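PDB 3L1W: Endonuclease/exonuclease/phosphatase domain-containing protein from Enterococcus faecalis, which is of unknown function but, as a member of the endonuclease/exonuclease/phosphatase family, may act as a 3'-5' RNA exonuclease. Local coordinates for residues Q42-P46 against N47-D51; P100-H103 against P104-C108; E173-H176 against Q177-K181; Y204-W208 against A209-E213. All blocks are in the same frame, centred on the assembly; numbering follows the deposited sequence. Where two conformers were deposited one is given.

Contact 1: residues Q42-P46 against N47-D51; sequences QEVRP and NQVRD
Q48 reaches back from the first turn of helix 46-55 to the backbone of R45, the N-cap residue. Its OE1 accepts the R45 N-H at 2.8 Å, a nearly straight bond (171° at the hydrogen) whose donor stands above the amide's carbonyl plane. The chain is extended beyond CG (chi2 176°), which carries the amide past the R45 carbonyl to that N-H. The same OE1 also takes the N-H of D11, and NE2 gives a hydrogen to R9 O, so both ends of the buried amide are held.

Backbone bonds start the helix. R45 O receives V49 N at 3.0 Å and a weak, bent bond from Q48 N; P46 O takes R50 N at 2.9 Å. A water adds a bridge: it accepts from R45 NE in the plane of the guanidinium and donates to N47 OD1 at 2.8 Å, while N47 ND2 is bonded to D11.

The apolar contact is between two valines. V44 CG2 meets V49 CG2 at 3.6 Å, the two side chains crossing at about a right angle, and V44 CB rests 3.8 Å from Q48 CB. V49 goes on to C60 and S62 of strand 59-64.

At the end of strand 38-44, E43 and V44 face G73 in a G1 beta bulge, and the E43 carboxylate binds V10 N and N7 ND2. The bond from R45 N to Q48 OE1 is one half of a capping box, the R45 side chain having no acceptor for the other half; it lies where an inner strand of one sheet of the DNase I-like fold runs into a helix.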
loop_
_atom_site.group_PDB
_atom_site.type_symbol
_atom_site.label_atom_id
_atom_site.label_comp_id
_atom_site.label_asym_id
_atom_site.label_seq_id
_atom_site.Cartn_x
_atom_site.Cartn_y
_atom_site.Cartn_z
ATOM N N GLN A 42 -2.000 16.591 -9.576
ATOM C CA GLN A 42 -2.399 17.998 -9.564
ATOM C C GLN A 42 -1.492 18.835 -8.663
ATOM O O GLN A 42 -0.880 18.312 -7.728
ATOM C CB GLN A 42 -3.856 18.180 -9.115
ATOM C CG GLN A 42 -4.878 17.395 -9.928
ATOM C CD GLN A 42 -4.915 15.939 -9.503
ATOM O OE1 GLN A 42 -4.841 15.632 -8.313
ATOM N NE2 GLN A 42 -5.038 15.037 -10.469
ATOM N N GLU A 43 -1.431 20.130 -8.966
ATOM C CA GLU A 43 -0.758 21.155 -8.149
ATOM C C GLU A 43 0.764 21.050 -8.151
ATOM O O GLU A 43 1.386 20.921 -7.102
ATOM C CB GLU A 43 -1.302 21.177 -6.717
ATOM C CG GLU A 43 -2.784 21.535 -6.644
ATOM C CD GLU A 43 -3.230 22.019 -5.272
ATOM O OE1 GLU A 43 -2.380 22.463 -4.483
ATOM O OE2 GLU A 43 -4.451 21.984 -4.991
ATOM N N VAL A 44 1.358 21.107 -9.335
ATOM C CA VAL A 44 2.810 21.081 -9.439
ATOM C C VAL A 44 3.345 22.292 -10.201
ATOM O O VAL A 44 3.081 22.468 -11.394
ATOM C CB VAL A 44 3.320 19.762 -10.069
ATOM C CG1 VAL A 44 3.160 18.623 -9.069
ATOM C CG2 VAL A 44 2.580 19.443 -11.382
ATOM N N ARG A 45 4.091 23.125 -9.490
ATOM C CA ARG A 45 4.849 24.193 -10.116
ATOM C C ARG A 45 6.064 23.572 -10.805
ATOM O O ARG A 45 6.341 22.377 -10.629
ATOM C CB ARG A 45 5.248 25.225 -9.060
ATOM C CG ARG A 45 4.034 25.974 -8.494
ATOM C CD ARG A 45 4.424 27.048 -7.480
ATOM N NE ARG A 45 5.417 27.958 -8.033
ATOM C CZ ARG A 45 5.162 28.859 -8.980
ATOM N NH1 ARG A 45 6.135 29.642 -9.429
ATOM N NH2 ARG A 45 3.939 28.977 -9.481
ATOM N N PRO A 46 6.782 24.360 -11.618
ATOM C CA PRO A 46 7.861 23.758 -12.412
ATOM C C PRO A 46 8.903 23.011 -11.589
ATOM O O PRO A 46 9.386 21.960 -12.027
ATOM C CB PRO A 46 8.485 24.965 -13.113
ATOM C CG PRO A 46 7.324 25.902 -13.290
ATOM C CD PRO A 46 6.503 25.752 -12.028
ATOM N N ASN A 47 9.251 23.531 -10.416
ATOM C CA ASN A 47 10.215 22.834 -9.575
ATOM C C ASN A 47 9.713 21.466 -9.122
ATOM O O ASN A 47 10.482 20.512 -9.023
ATOM C CB ASN A 47 10.631 23.696 -8.379
ATOM C CG ASN A 47 9.494 23.948 -7.411
ATOM O OD1 ASN A 47 8.380 24.287 -7.813
ATOM N ND2 ASN A 47 9.768 23.777 -6.128
ATOM N N GLN A 48 8.415 21.367 -8.857
ATOM C CA GLN A 48 7.811 20.101 -8.451
ATOM C C GLN A 48 7.795 19.113 -9.618
ATOM O O GLN A 48 8.025 17.921 -9.438
ATOM C CB GLN A 48 6.393 20.342 -7.933
ATOM C CG GLN A 48 6.369 21.269 -6.726
ATOM C CD GLN A 48 4.955 21.589 -6.268
ATOM O OE1 GLN A 48 4.361 22.570 -6.714
ATOM N NE2 GLN A 48 4.412 20.762 -5.374
ATOM N N VAL A 49 7.541 19.615 -10.823
ATOM C CA VAL A 49 7.609 18.759 -12.003
ATOM C C VAL A 49 9.032 18.218 -12.166
ATOM O O VAL A 49 9.233 17.020 -12.398
ATOM C CB VAL A 49 7.177 19.515 -13.267
ATOM C CG1 VAL A 49 7.390 18.645 -14.513
ATOM C CG2 VAL A 49 5.714 19.931 -13.148
ATOM N N ARG A 50 10.022 19.094 -12.026
ATOM C CA ARG A 50 11.421 18.673 -12.114
ATOM C C ARG A 50 11.724 17.586 -11.088
ATOM O O ARG A 50 12.388 16.597 -11.406
ATOM C CB ARG A 50 12.379 19.851 -11.914
ATOM C CG ARG A 50 12.439 20.839 -13.070
ATOM C CD ARG A 50 13.693 21.716 -12.985
ATOM N NE ARG A 50 13.702 22.596 -11.813
ATOM C CZ ARG A 50 14.218 22.273 -10.628
ATOM N NH1 ARG A 50 14.767 21.079 -10.441
ATOM N NH2 ARG A 50 14.180 23.142 -9.623
ATOM N N ASP A 51 11.229 17.760 -9.862
ATOM C CA ASP A 51 11.437 16.774 -8.808
ATOM C C ASP A 51 10.747 15.445 -9.114
ATOM O O ASP A 51 11.310 14.376 -8.858
ATOM C CB ASP A 51 10.973 17.315 -7.445
ATOM C CG ASP A 51 11.919 18.362 -6.876
ATOM O OD1 ASP A 51 13.117 18.370 -7.244
ATOM O OD2 ASP A 51 11.464 19.180 -6.051
HETATM O O HOH W 1 7.674 26.786 -6.719
#

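Contact 2: residues P100-H103 against P104-C108; sequences PSIH and PEAGC
H103 opens a type I beta turn that ends at A106, closed by the bond from A106 N to H103 O at 2.9 Å.

The imidazole lies against P104 and E105 of the turn. P104 CD sits over one face in a CH-pi contact, 3.4 Å from the ring centroid and 19° off its normal. At the rim, H103 CD2 is 3.4 Å from E105 CG; the two side chains run side by side, with ring and carboxylate planes nearly coplanar. H103 CG is anti to the backbone N (chi1 -173°), which brings the ring against the residues that follow. A106 CB lies 3.9 Å from H103 CB.

Farther out, I102 reaches across the mouth of the loop, its CG2 3.5 Å from A106 O and its CG1 against the carbonyl carbon of C108. H103 touches A143 and E105 touches H139, both on helix 138-151, and G107 N is bonded to D134. S101 OG is bonded to S94, T96 and Q99 O. A water spans the base of the loop, accepting from H103 N at 2.9 Å and donating to C108 O at 2.8 Å.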
loop_
_atom_site.group_PDB
_atom_site.type_symbol
_atom_site.label_atom_id
_atom_site.label_comp_id
_atom_site.label_asym_id
_atom_site.label_seq_id
_atom_site.Cartn_x
_atom_site.Cartn_y
_atom_site.Cartn_z
ATOM N N PRO A 100 -4.271 30.756 -23.185
ATOM C CA PRO A 100 -4.289 31.083 -21.755
ATOM C C PRO A 100 -5.391 32.096 -21.483
ATOM O O PRO A 100 -5.399 33.191 -22.064
ATOM C CB PRO A 100 -2.914 31.706 -21.524
ATOM C CG PRO A 100 -2.048 31.092 -22.576
ATOM C CD PRO A 100 -2.928 30.903 -23.773
ATOM N N SER A 101 -6.326 31.722 -20.621
ATOM C CA SER A 101 -7.547 32.498 -20.439
ATOM C C SER A 101 -8.287 32.035 -19.195
ATOM O O SER A 101 -7.988 30.977 -18.649
ATOM C CB SER A 101 -8.447 32.344 -21.666
ATOM O OG SER A 101 -8.600 30.970 -22.005
ATOM N N ILE A 102 -9.266 32.827 -18.757
ATOM C CA ILE A 102 -10.018 32.505 -17.550
ATOM C C ILE A 102 -11.510 32.434 -17.855
ATOM O O ILE A 102 -12.047 33.318 -18.520
ATOM C CB ILE A 102 -9.794 33.583 -16.471
ATOM C CG1 ILE A 102 -8.303 33.692 -16.138
ATOM C CG2 ILE A 102 -10.583 33.261 -15.222
ATOM C CD1 ILE A 102 -7.967 34.864 -15.245
ATOM N N HIS A 103 -12.173 31.386 -17.378
ATOM C CA HIS A 103 -13.621 31.321 -17.547
ATOM C C HIS A 103 -14.263 32.494 -16.812
ATOM O O HIS A 103 -13.796 32.879 -15.745
ATOM C CB HIS A 103 -14.198 30.009 -17.019
ATOM C CG HIS A 103 -15.653 29.850 -17.319
ATOM N ND1 HIS A 103 -16.116 29.137 -18.406
ATOM C CD2 HIS A 103 -16.750 30.355 -16.706
ATOM C CE1 HIS A 103 -17.435 29.199 -18.441
ATOM N NE2 HIS A 103 -17.845 29.930 -17.419
ATOM N N PRO A 104 -15.327 33.077 -17.385
ATOM C CA PRO A 104 -16.037 34.161 -16.699
ATOM C C PRO A 104 -16.352 33.880 -15.224
ATOM O O PRO A 104 -16.324 34.816 -14.423
ATOM C CB PRO A 104 -17.331 34.281 -17.507
ATOM C CG PRO A 104 -16.900 33.940 -18.906
ATOM C CD PRO A 104 -15.877 32.830 -18.734
ATOM N N GLU A 105 -16.654 32.630 -14.878
ATOM C CA GLU A 105 -17.058 32.291 -13.519
ATOM C C GLU A 105 -15.871 31.956 -12.621
ATOM O O GLU A 105 -16.031 31.835 -11.409
ATOM C CB GLU A 105 -17.996 31.080 -13.530
ATOM C CG GLU A 105 -19.187 31.198 -14.467
ATOM C CD GLU A 105 -20.477 31.440 -13.725
ATOM O OE1 GLU A 105 -20.511 32.369 -12.890
ATOM O OE2 GLU A 105 -21.454 30.701 -13.974
ATOM N N ALA A 106 -14.693 31.778 -13.212
ATOM C CA ALA A 106 -13.564 31.206 -12.476
ATOM C C ALA A 106 -12.645 32.277 -11.918
ATOM O O ALA A 106 -12.649 33.411 -12.385
ATOM C CB ALA A 106 -12.771 30.240 -13.362
ATOM N N GLY A 107 -11.845 31.900 -10.925
ATOM C CA GLY A 107 -10.951 32.844 -10.276
ATOM C C GLY A 107 -9.534 32.869 -10.827
ATOM O O GLY A 107 -8.717 33.695 -10.427
ATOM N N CYS A 108 -9.233 31.959 -11.745
ATOM C CA CYS A 108 -7.883 31.858 -12.283
ATOM C C CYS A 108 -7.881 30.953 -13.507
ATOM O O CYS A 108 -8.831 30.202 -13.721
ATOM C CB CYS A 108 -6.936 31.293 -11.220
ATOM S SG CYS A 108 -7.281 29.570 -10.752
HETATM O O HOH W 2 -10.701 29.477 -15.702
#

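Contact 3: residues E173-H176 against Q177-K181; sequences EEVH and QLVQK
H176 O takes the shortest bond of this helical turn, from Q180 N at 2.9 Å, bent to 144° at the hydrogen. The side chain of Q180 passes the same oxygen, with CG 3.0 Å from H176 O. Q180 CG is anti to its own carbonyl carbon (chi1 -69°), and the chain extended beyond it lays the amide alongside H176, NE2 coming to 3.8 Å from H176 CB. Both polar ends then share one partner: Y218 OH is bonded to Q180 NE2 and to H176 ND1.

Two further i to i+4 bonds complete the turn. L178 N reaches E174 O at 3.0 Å, and V179 N meets V175 O at 3.0 Å with an angle of 167°. V179 CG2 presses on V175 O at 3.3 Å, while the two valines touch more loosely through their CG2 atoms.

H176 is held at its other nitrogen by A169 O, and its ring lies nearly parallel to that of F167. E173, the N-cap residue, forms a salt bridge with R141. Short helix 174-179 thus lies between helix 138-151, where V175 and V179 pack on M145 and L178 on T146, and strand 215-220, which supplies Y216 and Y218.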
loop_
_atom_site.group_PDB
_atom_site.type_symbol
_atom_site.label_atom_id
_atom_site.label_comp_id
_atom_site.label_asym_id
_atom_site.label_seq_id
_atom_site.Cartn_x
_atom_site.Cartn_y
_atom_site.Cartn_z
ATOM N N GLU A 173 -22.807 17.883 -5.699
ATOM C CA GLU A 173 -22.761 19.064 -6.574
ATOM C C GLU A 173 -23.219 18.767 -7.996
ATOM O O GLU A 173 -23.105 17.636 -8.465
ATOM C CB GLU A 173 -21.354 19.682 -6.623
ATOM C CG GLU A 173 -20.939 20.405 -5.354
ATOM C CD GLU A 173 -19.919 21.512 -5.608
ATOM O OE1 GLU A 173 -19.554 21.750 -6.786
ATOM O OE2 GLU A 173 -19.491 22.146 -4.620
ATOM N N GLU A 174 -23.706 19.804 -8.676
ATOM C CA GLU A 174 -24.195 19.682 -10.048
ATOM C C GLU A 174 -23.168 19.069 -10.984
ATOM O O GLU A 174 -23.514 18.296 -11.874
ATOM C CB GLU A 174 -24.638 21.047 -10.605
ATOM C CG GLU A 174 -26.004 21.517 -10.151
ATOM C CD GLU A 174 -26.514 22.690 -10.983
ATOM O OE1 GLU A 174 -26.846 22.479 -12.172
ATOM O OE2 GLU A 174 -26.583 23.819 -10.451
ATOM N N VAL A 175 -21.898 19.413 -10.798
ATOM C CA VAL A 175 -20.871 18.893 -11.686
ATOM C C VAL A 175 -20.864 17.361 -11.710
ATOM O O VAL A 175 -20.624 16.761 -12.751
ATOM C CB VAL A 175 -19.467 19.467 -11.364
ATOM C CG1 VAL A 175 -18.989 19.017 -9.988
ATOM C CG2 VAL A 175 -18.463 19.064 -12.461
ATOM N N HIS A 176 -21.154 16.724 -10.575
ATOM C CA HIS A 176 -21.163 15.264 -10.535
ATOM C C HIS A 176 -22.356 14.696 -11.291
ATOM O O HIS A 176 -22.260 13.643 -11.918
ATOM C CB HIS A 176 -21.131 14.742 -9.094
ATOM C CG HIS A 176 -19.807 14.925 -8.429
ATOM N ND1 HIS A 176 -18.703 14.164 -8.746
ATOM C CD2 HIS A 176 -19.400 15.801 -7.480
ATOM C CE1 HIS A 176 -17.677 14.551 -8.008
ATOM N NE2 HIS A 176 -18.073 15.548 -7.235
ATOM N N GLN A 177 -23.479 15.393 -11.235
ATOM C CA GLN A 177 -24.662 14.973 -11.979
ATOM C C GLN A 177 -24.373 15.013 -13.472
ATOM O O GLN A 177 -24.791 14.135 -14.229
ATOM C CB GLN A 177 -25.873 15.852 -11.641
ATOM C CG GLN A 177 -26.417 15.620 -10.240
ATOM C CD GLN A 177 -26.809 14.172 -10.005
ATOM O OE1 GLN A 177 -26.202 13.472 -9.191
ATOM N NE2 GLN A 177 -27.820 13.711 -10.732
ATOM N N LEU A 178 -23.633 16.031 -13.902
ATOM C CA LEU A 178 -23.279 16.160 -15.312
ATOM C C LEU A 178 -22.349 15.028 -15.735
ATOM O O LEU A 178 -22.547 14.368 -16.764
ATOM C CB LEU A 178 -22.604 17.509 -15.569
ATOM C CG LEU A 178 -22.083 17.743 -16.987
ATOM C CD1 LEU A 178 -23.226 17.701 -17.980
ATOM C CD2 LEU A 178 -21.351 19.073 -17.064
ATOM N N VAL A 179 -21.312 14.822 -14.942
ATOM C CA VAL A 179 -20.338 13.775 -15.220
ATOM C C VAL A 179 -20.999 12.386 -15.275
ATOM O O VAL A 179 -20.664 11.563 -16.120
ATOM C CB VAL A 179 -19.194 13.834 -14.189
ATOM C CG1 VAL A 179 -18.352 12.566 -14.223
ATOM C CG2 VAL A 179 -18.341 15.086 -14.433
ATOM N N GLN A 180 -21.978 12.154 -14.409
ATOM C CA GLN A 180 -22.597 10.839 -14.293
ATOM C C GLN A 180 -23.547 10.476 -15.440
ATOM O O GLN A 180 -24.003 9.329 -15.543
ATOM C CB GLN A 180 -23.262 10.692 -12.920
ATOM C CG GLN A 180 -22.218 10.624 -11.803
ATOM C CD GLN A 180 -22.811 10.769 -10.417
ATOM O OE1 GLN A 180 -24.020 10.586 -10.220
ATOM N NE2 GLN A 180 -21.960 11.099 -9.439
ATOM N N LYS A 181 -23.834 11.438 -16.313
ATOM C CA LYS A 181 -24.553 11.129 -17.546
ATOM C C LYS A 181 -23.745 10.138 -18.391
ATOM O O LYS A 181 -24.318 9.299 -19.083
ATOM C CB LYS A 181 -24.825 12.405 -18.350
ATOM C CG LYS A 181 -25.664 13.451 -17.627
ATOM C CD LYS A 181 -27.135 13.116 -17.668
ATOM C CE LYS A 181 -27.981 14.323 -17.284
ATOM N NZ LYS A 181 -29.388 14.191 -17.763
#

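Contact 4: residues Y204-W208 against A209-E213; sequences YTKPW and AELEE. With SO4 (sulfate ion), chain I.
A short 3-10 turn in the loop between strands 191-193 and 215-220 brings P207 and W208 against E210 and L211. Two i to i+3 backbone bonds define it: E210 N to P207 O at 2.8 Å and L211 N to W208 O at 3.1 Å.

The aliphatic part of K206 packs against both E210 and L211. Bent at chi2 and chi3, it passes L211 in the opposite direction, CG to L211 CD2 at 3.7 Å, and crosses E210 at about a right angle, CD to E210 CB at 3.7 Å. K206 NZ stays 4.6 Å from E210 OE1, beyond a salt bridge but close enough for some attraction. The side chain of E210 crosses P207 at a slant, its carboxylate against the proline ring with OE2 3.5 Å from P207 CG. L211 runs beside W208, its CD1 3.8 Å from W208 CD1.

Ahead of the turn a sulfate, probably from the crystallisation liquor, is gripped by three bonds: Y204 N to O2, and T205 N and T205 OG1 (2.8 Å) both to O3. T205 OG1 stands between its backbone N and carbonyl carbon (chi1 61°), which points the hydroxyl to the oxygen its own N-H binds.

The loop also meets the second subunit: Y204 stacks on Y204 of that chain, and W208 N bonds its D235. Within the chain, W208 and L211 rest on P195, just beyond strand 191-193, while E213 O bonds Y216 OH of strand 215-220.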
loop_
_atom_site.group_PDB
_atom_site.type_symbol
_atom_site.label_atom_id
_atom_site.label_comp_id
_atom_site.label_asym_id
_atom_site.label_seq_id
_atom_site.Cartn_x
_atom_site.Cartn_y
_atom_site.Cartn_z
ATOM N N TYR A 204 -3.087 14.911 10.555
ATOM C CA TYR A 204 -2.819 13.481 10.706
ATOM C C TYR A 204 -3.934 12.774 11.475
ATOM O O TYR A 204 -4.278 11.632 11.179
ATOM C CB TYR A 204 -1.461 13.299 11.400
ATOM C CG TYR A 204 -1.034 11.858 11.629
ATOM C CD1 TYR A 204 -0.702 11.036 10.565
ATOM C CD2 TYR A 204 -0.938 11.342 12.914
ATOM C CE1 TYR A 204 -0.306 9.728 10.770
ATOM C CE2 TYR A 204 -0.542 10.035 13.132
ATOM C CZ TYR A 204 -0.228 9.233 12.055
ATOM O OH TYR A 204 0.169 7.931 12.266
ATOM N N THR A 205 -4.508 13.457 12.456
ATOM C CA THR A 205 -5.548 12.847 13.290
ATOM C C THR A 205 -6.978 13.171 12.849
ATOM O O THR A 205 -7.928 12.982 13.611
ATOM C CB THR A 205 -5.389 13.250 14.774
ATOM O OG1 THR A 205 -5.509 14.675 14.900
ATOM C CG2 THR A 205 -4.033 12.807 15.298
ATOM N N LYS A 206 -7.137 13.652 11.621
ATOM C CA LYS A 206 -8.457 14.015 11.114
ATOM C C LYS A 206 -9.360 12.787 11.097
ATOM O O LYS A 206 -9.012 11.782 10.489
ATOM C CB LYS A 206 -8.317 14.565 9.694
ATOM C CG LYS A 206 -9.631 14.751 8.962
ATOM C CD LYS A 206 -10.273 16.067 9.332
ATOM C CE LYS A 206 -9.372 17.236 8.969
ATOM N NZ LYS A 206 -10.008 18.539 9.313
ATOM N N PRO A 207 -10.514 12.856 11.782
ATOM C CA PRO A 207 -11.485 11.752 11.749
ATOM C C PRO A 207 -11.970 11.485 10.328
ATOM O O PRO A 207 -12.201 12.426 9.564
ATOM C CB PRO A 207 -12.633 12.272 12.621
ATOM C CG PRO A 207 -11.969 13.249 13.554
ATOM C CD PRO A 207 -10.923 13.921 12.711
ATOM N N TRP A 208 -12.113 10.215 9.970
ATOM C CA TRP A 208 -12.474 9.884 8.598
ATOM C C TRP A 208 -13.808 10.501 8.165
ATOM O O TRP A 208 -13.965 10.902 7.006
ATOM C CB TRP A 208 -12.433 8.371 8.384
ATOM C CG TRP A 208 -11.025 7.846 8.254
ATOM C CD1 TRP A 208 -9.864 8.533 8.497
ATOM C CD2 TRP A 208 -10.632 6.528 7.848
ATOM N NE1 TRP A 208 -8.775 7.720 8.268
ATOM C CE2 TRP A 208 -9.218 6.489 7.863
ATOM C CE3 TRP A 208 -11.332 5.381 7.467
ATOM C CZ2 TRP A 208 -8.497 5.345 7.514
ATOM C CZ3 TRP A 208 -10.611 4.244 7.123
ATOM C CH2 TRP A 208 -9.212 4.238 7.149
ATOM N N ALA A 209 -14.757 10.608 9.093
ATOM C CA ALA A 209 -16.052 11.192 8.770
ATOM C C ALA A 209 -15.912 12.667 8.382
ATOM O O ALA A 209 -16.793 13.233 7.732
ATOM C CB ALA A 209 -17.009 11.033 9.933
ATOM N N GLU A 210 -14.788 13.273 8.762
ATOM C CA GLU A 210 -14.525 14.687 8.483
ATOM C C GLU A 210 -13.661 14.937 7.246
ATOM O O GLU A 210 -13.402 16.086 6.882
ATOM C CB GLU A 210 -13.885 15.348 9.704
ATOM C CG GLU A 210 -14.830 15.442 10.897
ATOM C CD GLU A 210 -14.148 15.930 12.163
ATOM O OE1 GLU A 210 -13.195 16.726 12.070
ATOM O OE2 GLU A 210 -14.572 15.513 13.257
ATOM N N LEU A 211 -13.209 13.876 6.596
ATOM C CA LEU A 211 -12.485 14.053 5.338
ATOM C C LEU A 211 -13.425 14.646 4.294
ATOM O O LEU A 211 -14.622 14.366 4.303
ATOM C CB LEU A 211 -11.959 12.721 4.837
ATOM C CG LEU A 211 -10.965 12.064 5.790
ATOM C CD1 LEU A 211 -10.755 10.610 5.410
ATOM C CD2 LEU A 211 -9.643 12.827 5.776
ATOM N N GLU A 212 -12.895 15.485 3.410
ATOM C CA GLU A 212 -13.676 15.936 2.266
ATOM C C GLU A 212 -13.506 14.954 1.108
ATOM O O GLU A 212 -12.406 14.474 0.848
ATOM C CB GLU A 212 -13.239 17.344 1.844
ATOM C CG GLU A 212 -13.409 18.380 2.950
ATOM C CD GLU A 212 -13.044 19.782 2.501
ATOM O OE1 GLU A 212 -13.105 20.055 1.285
ATOM O OE2 GLU A 212 -12.685 20.608 3.364
ATOM N N GLU A 213 -14.607 14.643 0.432
ATOM C CA GLU A 213 -14.573 13.772 -0.738
ATOM C C GLU A 213 -14.522 14.633 -1.991
ATOM O O GLU A 213 -15.561 14.962 -2.582
ATOM C CB GLU A 213 -15.812 12.875 -0.785
ATOM C CG GLU A 213 -15.934 11.929 0.390
ATOM C CD GLU A 213 -17.277 11.226 0.452
ATOM O OE1 GLU A 213 -18.103 11.403 -0.472
ATOM O OE2 GLU A 213 -17.509 10.503 1.441
HETATM S S SO4 I . -2.206 16.786 13.597
HETATM O O1 SO4 I . -1.186 16.527 14.610
HETATM O O2 SO4 I . -1.580 16.792 12.268
HETATM O O3 SO4 I . -3.238 15.761 13.691
HETATM O O4 SO4 I . -2.813 18.093 13.846
#

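All four contacts are local and follow one another along the chain, none nested in or crossing another. Contact 1 turns strand 38-44 of the seven-stranded sheet into helix 46-55. Contact 2 closes a surface loop between strands 83-92 and 111-119, neighbours in the six-stranded sheet. Contact 3 is the short helix 174-179, which follows strand 161-164 of that second sheet and precedes 184-185. Contact 4 shapes the loop leading from strand 191-193 of the first sheet to 215-220 of the second. Contacts 1 and 3 lie on opposite sides of the chain's centre, whereas contacts 3 and 4 approach within about 5 Å between nearest atoms, without touching.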